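Local atomic coordinates of putative sesquiterpene cyclase (Kitasatospora setae, PDB entry 4MC3), a protein that catalyses the magnesium-dependent 1,11-cyclisation of (2E,6E)-farnesyl diphosphate, with addition of water, to the sesquiterpene alcohol (2Z,6E)-hedycaryol and diphosphate. Residues R46-G56 / L72-D83; G213-F224 / N302-H310. One frame throughout, in Å; residues are numbered along the deposited sequence.

Contact 1: R46-G56 / L72-D83. With 28U ((3R,6E)-3,7,11-trimethyldodeca-1,6,10-trien-3-ol), chain B.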
# COMPACT_ATOMS: atom_id res chain seq x y z
N ARG A 46 10.99 -10.03 15.22
CA ARG A 46 10.87 -8.92 14.25
C ARG A 46 9.42 -8.88 13.72
O ARG A 46 8.80 -7.82 13.71
CB ARG A 46 11.87 -9.04 13.07
CG ARG A 46 13.34 -8.91 13.48
CD ARG A 46 14.30 -8.73 12.31
NE ARG A 46 14.45 -9.96 11.50
CZ ARG A 46 15.38 -10.90 11.66
NH1 ARG A 46 16.31 -10.82 12.61
NH2 ARG A 46 15.37 -11.96 10.85
N MET A 47 8.89 -10.04 13.34
CA MET A 47 7.49 -10.14 12.87
C MET A 47 6.52 -9.65 13.94
O MET A 47 5.66 -8.83 13.65
CB MET A 47 7.14 -11.55 12.40
CG MET A 47 5.74 -11.65 11.76
SD MET A 47 5.53 -10.79 10.18
CE MET A 47 6.23 -12.02 9.02
N ARG A 48 6.68 -10.12 15.17
CA ARG A 48 5.82 -9.65 16.26
C ARG A 48 5.85 -8.15 16.38
O ARG A 48 4.82 -7.52 16.58
CB ARG A 48 6.22 -10.25 17.62
CG ARG A 48 5.75 -11.65 17.88
CD ARG A 48 6.10 -12.07 19.31
NE ARG A 48 6.49 -13.48 19.35
CZ ARG A 48 7.72 -13.94 19.56
NH1 ARG A 48 8.75 -13.12 19.79
NH2 ARG A 48 7.92 -15.24 19.55
N ARG A 49 7.05 -7.58 16.30
CA ARG A 49 7.27 -6.17 16.50
C ARG A 49 6.84 -5.28 15.32
O ARG A 49 6.66 -4.08 15.49
CB ARG A 49 8.74 -5.91 16.86
CG ARG A 49 9.07 -6.32 18.29
CD ARG A 49 10.56 -6.58 18.51
NE ARG A 49 11.39 -5.42 18.17
CZ ARG A 49 12.51 -5.45 17.44
NH1 ARG A 49 12.99 -6.60 16.95
NH2 ARG A 49 13.17 -4.32 17.21
N THR A 50 6.65 -5.87 14.14
CA THR A 50 6.24 -5.05 12.98
C THR A 50 4.79 -4.59 13.10
O THR A 50 4.41 -3.63 12.45
CB THR A 50 6.34 -5.78 11.63
OG1 THR A 50 5.34 -6.81 11.52
CG2 THR A 50 7.68 -6.38 11.44
N GLY A 51 3.97 -5.31 13.88
CA GLY A 51 2.52 -5.01 13.96
C GLY A 51 1.77 -5.23 12.64
O GLY A 51 0.88 -4.45 12.28
N ALA A 52 2.09 -6.32 11.95
CA ALA A 52 1.43 -6.63 10.66
C ALA A 52 -0.08 -6.78 10.79
O ALA A 52 -0.85 -6.44 9.88
CB ALA A 52 2.02 -7.90 10.06
N ASP A 53 -0.50 -7.34 11.91
CA ASP A 53 -1.88 -7.62 12.13
C ASP A 53 -2.60 -6.27 12.34
O ASP A 53 -3.62 -6.02 11.74
CB ASP A 53 -2.10 -8.61 13.27
CG ASP A 53 -1.17 -8.38 14.48
OD1 ASP A 53 -0.44 -7.38 14.55
OD2 ASP A 53 -1.20 -9.25 15.36
N LEU A 54 -2.05 -5.41 13.21
CA LEU A 54 -2.66 -4.12 13.48
C LEU A 54 -2.70 -3.28 12.21
O LEU A 54 -3.70 -2.61 11.92
CB LEU A 54 -1.93 -3.39 14.63
CG LEU A 54 -2.54 -2.06 15.07
CD1 LEU A 54 -3.93 -2.29 15.62
CD2 LEU A 54 -1.64 -1.41 16.13
N SER A 55 -1.62 -3.34 11.43
CA SER A 55 -1.55 -2.63 10.19
C SER A 55 -2.72 -3.01 9.28
O SER A 55 -3.43 -2.11 8.76
CB SER A 55 -0.23 -2.97 9.48
OG SER A 55 -0.26 -2.50 8.17
N GLY A 56 -2.97 -4.30 9.12
CA GLY A 56 -4.09 -4.77 8.31
C GLY A 56 -5.43 -4.34 8.82
O GLY A 56 -6.37 -4.07 8.04
N LEU A 72 -3.87 -10.03 5.82
CA LEU A 72 -2.77 -10.13 6.79
C LEU A 72 -1.67 -11.10 6.29
O LEU A 72 -0.49 -10.89 6.58
CB LEU A 72 -3.27 -10.58 8.15
CG LEU A 72 -4.16 -9.67 8.96
CD1 LEU A 72 -4.26 -10.16 10.40
CD2 LEU A 72 -3.69 -8.25 8.87
N LYS A 73 -2.05 -12.18 5.57
CA LYS A 73 -1.05 -13.06 4.98
C LYS A 73 -0.15 -12.28 3.99
O LYS A 73 1.06 -12.41 4.00
CB LYS A 73 -1.72 -14.27 4.27
CG LYS A 73 -2.44 -15.20 5.27
CD LYS A 73 -3.11 -16.34 4.56
CE LYS A 73 -3.86 -17.21 5.54
NZ LYS A 73 -4.69 -18.25 4.81
N TRP A 74 -0.78 -11.45 3.15
CA TRP A 74 0.01 -10.60 2.24
C TRP A 74 0.93 -9.64 2.97
O TRP A 74 2.09 -9.44 2.56
CB TRP A 74 -0.93 -9.89 1.24
CG TRP A 74 -1.40 -10.76 0.16
CD1 TRP A 74 -2.54 -11.46 0.14
CD2 TRP A 74 -0.71 -11.08 -1.04
NE1 TRP A 74 -2.64 -12.20 -1.02
CE2 TRP A 74 -1.52 -11.96 -1.78
CE3 TRP A 74 0.49 -10.66 -1.61
CZ2 TRP A 74 -1.11 -12.52 -3.01
CZ3 TRP A 74 0.89 -11.18 -2.80
CH2 TRP A 74 0.11 -12.10 -3.51
N ILE A 75 0.43 -9.00 4.02
CA ILE A 75 1.30 -8.08 4.80
C ILE A 75 2.45 -8.82 5.48
O ILE A 75 3.59 -8.37 5.44
CB ILE A 75 0.46 -7.26 5.79
CG1 ILE A 75 -0.49 -6.31 5.03
CG2 ILE A 75 1.38 -6.52 6.72
CD1 ILE A 75 -1.41 -5.52 5.96
N ALA A 76 2.17 -9.98 6.07
CA ALA A 76 3.24 -10.75 6.70
C ALA A 76 4.28 -11.19 5.69
O ALA A 76 5.48 -11.12 5.96
CB ALA A 76 2.65 -11.96 7.40
N LEU A 77 3.83 -11.67 4.54
CA LEU A 77 4.75 -12.05 3.49
C LEU A 77 5.62 -10.89 3.04
O LEU A 77 6.83 -11.06 2.83
CB LEU A 77 4.01 -12.69 2.35
CG LEU A 77 4.84 -13.13 1.17
CD1 LEU A 77 5.80 -14.26 1.47
CD2 LEU A 77 3.88 -13.49 0.04
N THR A 78 5.00 -9.73 2.82
CA THR A 78 5.78 -8.56 2.37
C THR A 78 6.77 -8.07 3.42
O THR A 78 7.88 -7.66 3.06
CB THR A 78 4.89 -7.45 1.77
OG1 THR A 78 4.05 -6.93 2.76
CG2 THR A 78 4.06 -7.97 0.68
N PHE A 79 6.41 -8.20 4.71
CA PHE A 79 7.37 -7.92 5.76
C PHE A 79 8.58 -8.81 5.66
O PHE A 79 9.73 -8.33 5.76
CB PHE A 79 6.80 -8.04 7.19
CG PHE A 79 7.90 -8.03 8.23
CD1 PHE A 79 8.34 -9.20 8.83
CD2 PHE A 79 8.62 -6.85 8.46
CE1 PHE A 79 9.40 -9.18 9.72
CE2 PHE A 79 9.68 -6.83 9.34
CZ PHE A 79 10.06 -8.01 9.97
N ARG A 80 8.34 -10.10 5.43
CA ARG A 80 9.44 -11.06 5.34
C ARG A 80 10.30 -10.80 4.09
O ARG A 80 11.52 -10.82 4.18
CB ARG A 80 8.93 -12.48 5.36
CG ARG A 80 10.02 -13.55 5.30
CD ARG A 80 11.05 -13.44 6.42
NE ARG A 80 11.87 -14.64 6.44
CZ ARG A 80 12.95 -14.83 7.19
NH1 ARG A 80 13.38 -13.90 8.04
NH2 ARG A 80 13.59 -15.98 7.09
N ILE A 81 9.66 -10.46 2.96
CA ILE A 81 10.42 -10.12 1.74
C ILE A 81 11.30 -8.91 2.04
O ILE A 81 12.49 -8.91 1.71
CB ILE A 81 9.45 -9.80 0.58
CG1 ILE A 81 8.80 -11.08 0.07
CG2 ILE A 81 10.19 -9.06 -0.54
CD1 ILE A 81 7.62 -10.86 -0.85
N ASP A 82 10.75 -7.91 2.71
CA ASP A 82 11.47 -6.67 3.01
C ASP A 82 12.62 -6.91 3.95
O ASP A 82 13.69 -6.34 3.77
CB ASP A 82 10.53 -5.63 3.59
CG ASP A 82 11.20 -4.28 3.77
OD1 ASP A 82 11.35 -3.53 2.76
OD2 ASP A 82 11.58 -3.97 4.92
N ASP A 83 12.40 -7.76 4.95
CA ASP A 83 13.41 -8.13 5.92
C ASP A 83 14.62 -8.81 5.27
O ASP A 83 15.76 -8.55 5.65
CB ASP A 83 12.80 -9.09 6.96
CG ASP A 83 13.73 -9.38 8.12
OD1 ASP A 83 14.06 -8.42 8.85
OD2 ASP A 83 14.13 -10.55 8.30
C4 28U B . 1.62 2.77 5.45
C5 28U B . 1.95 0.43 6.36
C6 28U B . 1.01 -0.58 5.73
C7 28U B . 1.40 -2.01 5.46
C8 28U B . 2.64 -2.55 5.34
C10 28U B . 3.94 -1.85 5.63
C13 28U B . 5.56 -2.15 2.86
C15 28U B . 6.30 -0.84 3.08
O16 28U B . 3.80 2.04 6.00
C3 28U B . 2.56 1.55 5.42
C2 28U B . 2.79 1.14 3.96
C1 28U B . 3.63 0.12 3.66
C9 28U B . 2.88 -3.67 4.34
C11 28U B . 3.11 -3.13 2.89
C12 28U B . 4.23 -2.14 2.55
C14 28U B . 6.31 -3.32 3.47
O HOH W 1 15.84 -14.69 10.07

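Contact 2: G213-F224 / N302-H310. With 28U ((3R,6E)-3,7,11-trimethyldodeca-1,6,10-trien-3-ol), chain B.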
# COMPACT_ATOMS: atom_id res chain seq x y z
N GLY A 213 -4.22 9.43 -2.28
CA GLY A 213 -4.30 8.76 -1.01
C GLY A 213 -2.99 8.07 -0.68
O GLY A 213 -2.49 8.12 0.46
N ALA A 214 -2.43 7.38 -1.69
CA ALA A 214 -1.16 6.65 -1.51
C ALA A 214 -0.05 7.65 -1.13
O ALA A 214 0.77 7.36 -0.25
CB ALA A 214 -0.77 5.83 -2.72
N LEU A 215 -0.03 8.80 -1.78
CA LEU A 215 0.99 9.80 -1.53
C LEU A 215 0.80 10.50 -0.20
O LEU A 215 1.79 10.80 0.48
CB LEU A 215 1.12 10.79 -2.67
CG LEU A 215 1.75 10.20 -3.95
CD1 LEU A 215 1.80 11.29 -5.02
CD2 LEU A 215 3.14 9.52 -3.75
N HIS A 216 -0.43 10.73 0.22
CA HIS A 216 -0.65 11.31 1.56
C HIS A 216 -0.02 10.42 2.64
O HIS A 216 0.78 10.86 3.47
CB HIS A 216 -2.12 11.48 1.84
CG HIS A 216 -2.43 12.14 3.13
ND1 HIS A 216 -2.35 11.49 4.34
CD2 HIS A 216 -2.82 13.42 3.41
CE1 HIS A 216 -2.70 12.34 5.32
NE2 HIS A 216 -2.99 13.50 4.77
N ILE A 217 -0.34 9.12 2.58
CA ILE A 217 0.13 8.13 3.49
C ILE A 217 1.63 8.05 3.43
O ILE A 217 2.31 7.96 4.47
CB ILE A 217 -0.58 6.78 3.17
CG1 ILE A 217 -2.07 6.89 3.50
CG2 ILE A 217 0.06 5.63 3.88
CD1 ILE A 217 -2.94 5.79 2.91
N ALA A 218 2.19 7.96 2.23
CA ALA A 218 3.64 7.82 2.08
C ALA A 218 4.41 9.02 2.55
O ALA A 218 5.49 8.84 3.17
CB ALA A 218 4.01 7.54 0.65
N LEU A 219 3.90 10.21 2.29
CA LEU A 219 4.61 11.43 2.66
C LEU A 219 4.57 11.61 4.19
O LEU A 219 5.55 12.07 4.80
CB LEU A 219 4.02 12.64 1.95
CG LEU A 219 4.34 12.70 0.47
CD1 LEU A 219 3.46 13.68 -0.24
CD2 LEU A 219 5.80 13.02 0.23
N VAL A 220 3.43 11.26 4.81
CA VAL A 220 3.37 11.28 6.28
C VAL A 220 4.39 10.28 6.81
O VAL A 220 5.16 10.61 7.74
CB VAL A 220 1.93 11.00 6.77
CG1 VAL A 220 1.91 10.65 8.26
CG2 VAL A 220 1.06 12.18 6.42
N ASN A 221 4.43 9.07 6.26
CA ASN A 221 5.46 8.05 6.59
C ASN A 221 6.87 8.63 6.47
O ASN A 221 7.67 8.45 7.36
CB ASN A 221 5.29 6.75 5.78
CG ASN A 221 6.39 5.72 6.02
OD1 ASN A 221 7.46 5.79 5.42
ND2 ASN A 221 6.10 4.72 6.86
N ASP A 222 7.15 9.38 5.41
CA ASP A 222 8.47 9.94 5.17
C ASP A 222 8.85 10.88 6.33
O ASP A 222 9.98 10.87 6.80
CB ASP A 222 8.55 10.69 3.84
CG ASP A 222 8.64 9.81 2.63
OD1 ASP A 222 8.56 8.57 2.71
OD2 ASP A 222 8.80 10.39 1.51
N VAL A 223 7.91 11.71 6.75
CA VAL A 223 8.17 12.67 7.82
C VAL A 223 8.49 11.95 9.14
O VAL A 223 9.44 12.33 9.85
CB VAL A 223 7.02 13.67 7.99
CG1 VAL A 223 7.19 14.53 9.24
CG2 VAL A 223 6.88 14.56 6.75
N PHE A 224 7.69 10.94 9.46
CA PHE A 224 7.95 10.09 10.65
C PHE A 224 9.20 9.20 10.57
O PHE A 224 9.68 8.74 11.59
CB PHE A 224 6.72 9.26 11.04
CG PHE A 224 5.63 10.07 11.70
CD1 PHE A 224 4.50 10.48 11.01
CD2 PHE A 224 5.73 10.42 13.05
CE1 PHE A 224 3.50 11.23 11.64
CE2 PHE A 224 4.74 11.17 13.68
CZ PHE A 224 3.62 11.58 12.97
N ASN A 302 -8.16 5.21 5.29
CA ASN A 302 -6.74 4.87 5.47
C ASN A 302 -5.85 6.10 5.72
O ASN A 302 -4.80 5.95 6.35
CB ASN A 302 -6.23 4.10 4.24
CG ASN A 302 -6.39 2.63 4.39
OD1 ASN A 302 -7.49 2.05 4.13
ND2 ASN A 302 -5.35 2.01 4.84
N LEU A 303 -6.25 7.26 5.22
CA LEU A 303 -5.43 8.46 5.57
C LEU A 303 -5.40 8.71 7.11
O LEU A 303 -4.35 8.98 7.68
CB LEU A 303 -5.91 9.69 4.84
CG LEU A 303 -5.44 9.85 3.38
CD1 LEU A 303 -5.94 8.79 2.40
CD2 LEU A 303 -5.79 11.25 2.88
N SER A 304 -6.53 8.49 7.78
CA SER A 304 -6.58 8.58 9.25
C SER A 304 -5.93 7.41 9.91
O SER A 304 -5.12 7.58 10.81
CB SER A 304 -8.03 8.68 9.73
OG SER A 304 -8.54 9.96 9.39
N GLY A 305 -6.21 6.17 9.42
CA GLY A 305 -5.65 5.00 10.09
C GLY A 305 -4.16 4.96 10.00
O GLY A 305 -3.49 4.58 10.97
N GLN A 306 -3.62 5.30 8.83
CA GLN A 306 -2.18 5.16 8.69
C GLN A 306 -1.44 6.31 9.40
O GLN A 306 -0.30 6.15 9.84
CB GLN A 306 -1.74 5.02 7.22
CG GLN A 306 -2.39 3.86 6.48
CD GLN A 306 -2.17 2.50 7.15
OE1 GLN A 306 -1.14 2.25 7.67
NE2 GLN A 306 -3.15 1.60 7.04
N LEU A 307 -2.09 7.47 9.52
CA LEU A 307 -1.54 8.57 10.31
C LEU A 307 -1.43 8.16 11.77
O LEU A 307 -0.40 8.36 12.42
CB LEU A 307 -2.39 9.83 10.16
CG LEU A 307 -2.07 11.01 11.07
CD1 LEU A 307 -0.66 11.51 10.76
CD2 LEU A 307 -3.12 12.09 10.86
N VAL A 308 -2.48 7.55 12.27
CA VAL A 308 -2.51 7.10 13.66
C VAL A 308 -1.53 5.95 13.90
O VAL A 308 -0.87 5.89 14.96
CB VAL A 308 -3.97 6.74 14.02
CG1 VAL A 308 -4.04 6.01 15.34
CG2 VAL A 308 -4.82 8.01 14.03
N TRP A 309 -1.41 5.04 12.93
CA TRP A 309 -0.43 3.97 13.00
C TRP A 309 1.00 4.54 13.09
O TRP A 309 1.81 4.04 13.87
CB TRP A 309 -0.58 3.04 11.78
CG TRP A 309 0.19 1.71 11.87
CD1 TRP A 309 -0.14 0.60 12.61
CD2 TRP A 309 1.39 1.37 11.16
NE1 TRP A 309 0.79 -0.40 12.42
CE2 TRP A 309 1.74 0.05 11.54
CE3 TRP A 309 2.21 2.06 10.26
CZ2 TRP A 309 2.87 -0.59 11.03
CZ3 TRP A 309 3.34 1.42 9.76
CH2 TRP A 309 3.66 0.11 10.15
N HIS A 310 1.29 5.61 12.34
CA HIS A 310 2.56 6.37 12.51
C HIS A 310 2.45 7.34 13.67
O HIS A 310 3.34 8.15 13.91
CB HIS A 310 2.94 7.16 11.25
CG HIS A 310 3.09 6.32 10.03
ND1 HIS A 310 2.09 6.19 9.09
CD2 HIS A 310 4.11 5.53 9.61
CE1 HIS A 310 2.49 5.38 8.13
NE2 HIS A 310 3.70 4.95 8.43
C4 28U B . 1.62 2.77 5.45
C5 28U B . 1.95 0.43 6.36
C6 28U B . 1.01 -0.58 5.73
C7 28U B . 1.40 -2.01 5.46
C8 28U B . 2.64 -2.55 5.34
C10 28U B . 3.94 -1.85 5.63
C13 28U B . 5.56 -2.15 2.86
C15 28U B . 6.30 -0.84 3.08
O16 28U B . 3.80 2.04 6.00
C3 28U B . 2.56 1.55 5.42
C2 28U B . 2.79 1.14 3.96
C1 28U B . 3.63 0.12 3.66
C9 28U B . 2.88 -3.67 4.34
C11 28U B . 3.11 -3.13 2.89
C12 28U B . 4.23 -2.14 2.55
C14 28U B . 6.31 -3.32 3.47
O HOH W 2 -1.83 9.37 6.29

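Contact 1: R46-G56 / L72-D83
Arg46 reaches across to Asp83 in a salt bridge, NE lying 3.1 Å from Asp83 OD1, while NE and NH2 also give OD2 two weak hydrogen bonds. The chain of Arg46 bends at CG-CD (chi3 -71°), turning its guanidinium to within 21° of the carboxylate plane. Arg80 NH1 joins the same carboxylate, 3.4 Å from Asp83 OD2, and the two guanidinium groups, nearly coplanar, share a water, weakly bonded on the Arg46 side. Asp82 and Asp83 open the DDXXXE motif of class I terpene cyclases; Asp82, a magnesium ligand by similarity, takes no part across this interface, and the network engages the neighbouring Asp83. Aromatic packing centres on Phe79. Arg46 CB meets the ring edge 3.7 Å from Phe79 CZ, and Met47 SD approaches obliquely, 3.5 Å from Phe79 CD1, as a Met-aromatic contact. Replacing Phe79 by alanine would probably open a gap between the helices and leave the Met47 thioether without its aromatic partner. Aliphatic contacts continue the seam: Ala52 CB lies 3.7 Å from Ile75 CG2, and Leu72 CD2 and Ile75 CD1 both press on Gly56 CA. Ser55 OG approaches nerolidol C7 at 3.2 Å.

Contact 2: G213-F224 / N302-H310
This is a buried, near-parallel helix-helix contact on the wall of the active-site cavity of the all-helical terpene cyclase fold: the axes of the 213-224 and 302-309 segments run 12° apart and approach to 9.5 Å. Its polar link is Asn221 ND2 to His310 NE2, 2.9 Å and nearly straight at 168°. The acceptor lies in the Asn221 amide plane, but the donor is tilted from the imidazole plane. On the other side of the ring, the modelled approach of His310 ND1 to Gln306 O is unusually short and bent, doubtful evidence for holding the ring. Asn221 begins the NXXXSXXXE motif and is a magnesium ligand by similarity; the bond therefore ties a probable metal ligand to a second residue of the nerolidol pocket, and nerolidol O16 is 3.6 Å from Asn221 ND2.

Beside the polar pair, the His310 carbonyl O sits over the centre of the Phe224 ring. Leu303 CD2 lies over a face of the His216 imidazole, 3.6 Å from its centroid, and a water connects His216 ND1 to Leu303 O. Val220 CG1 meets Leu307 CD1 at 3.7 Å. The first torsion of Ile217 (chi1 -67°, for CG1) directs its CG2 methyl to 3.8 Å from Gln306 CB and 3.6 Å from nerolidol C4. Helices 168-178 and 250-282 also pack against 213-224, while helix 52-59 touches Asn302, Gln306 and Trp309.

In the fold
After helix 21-35 come helices 41-50 and 52-59, and contact 1 closes a short excursion of 15 residues when helix 65-84 folds back across them. Contact 2 opens only later: segments 213-224 and 302-310, on helix 204-225 and the last helix, 286-309, are separated by 77 residues that are mostly helical. The two loops thus follow in series, neither enclosing nor crossing the other. In space their centres are about 17 Å apart, and they meet where Trp309 packs on the 50-55 backbone, its CZ2 3.7 Å from Thr50 O. Both also touch the nerolidol, so early and late helices jointly line one pocket.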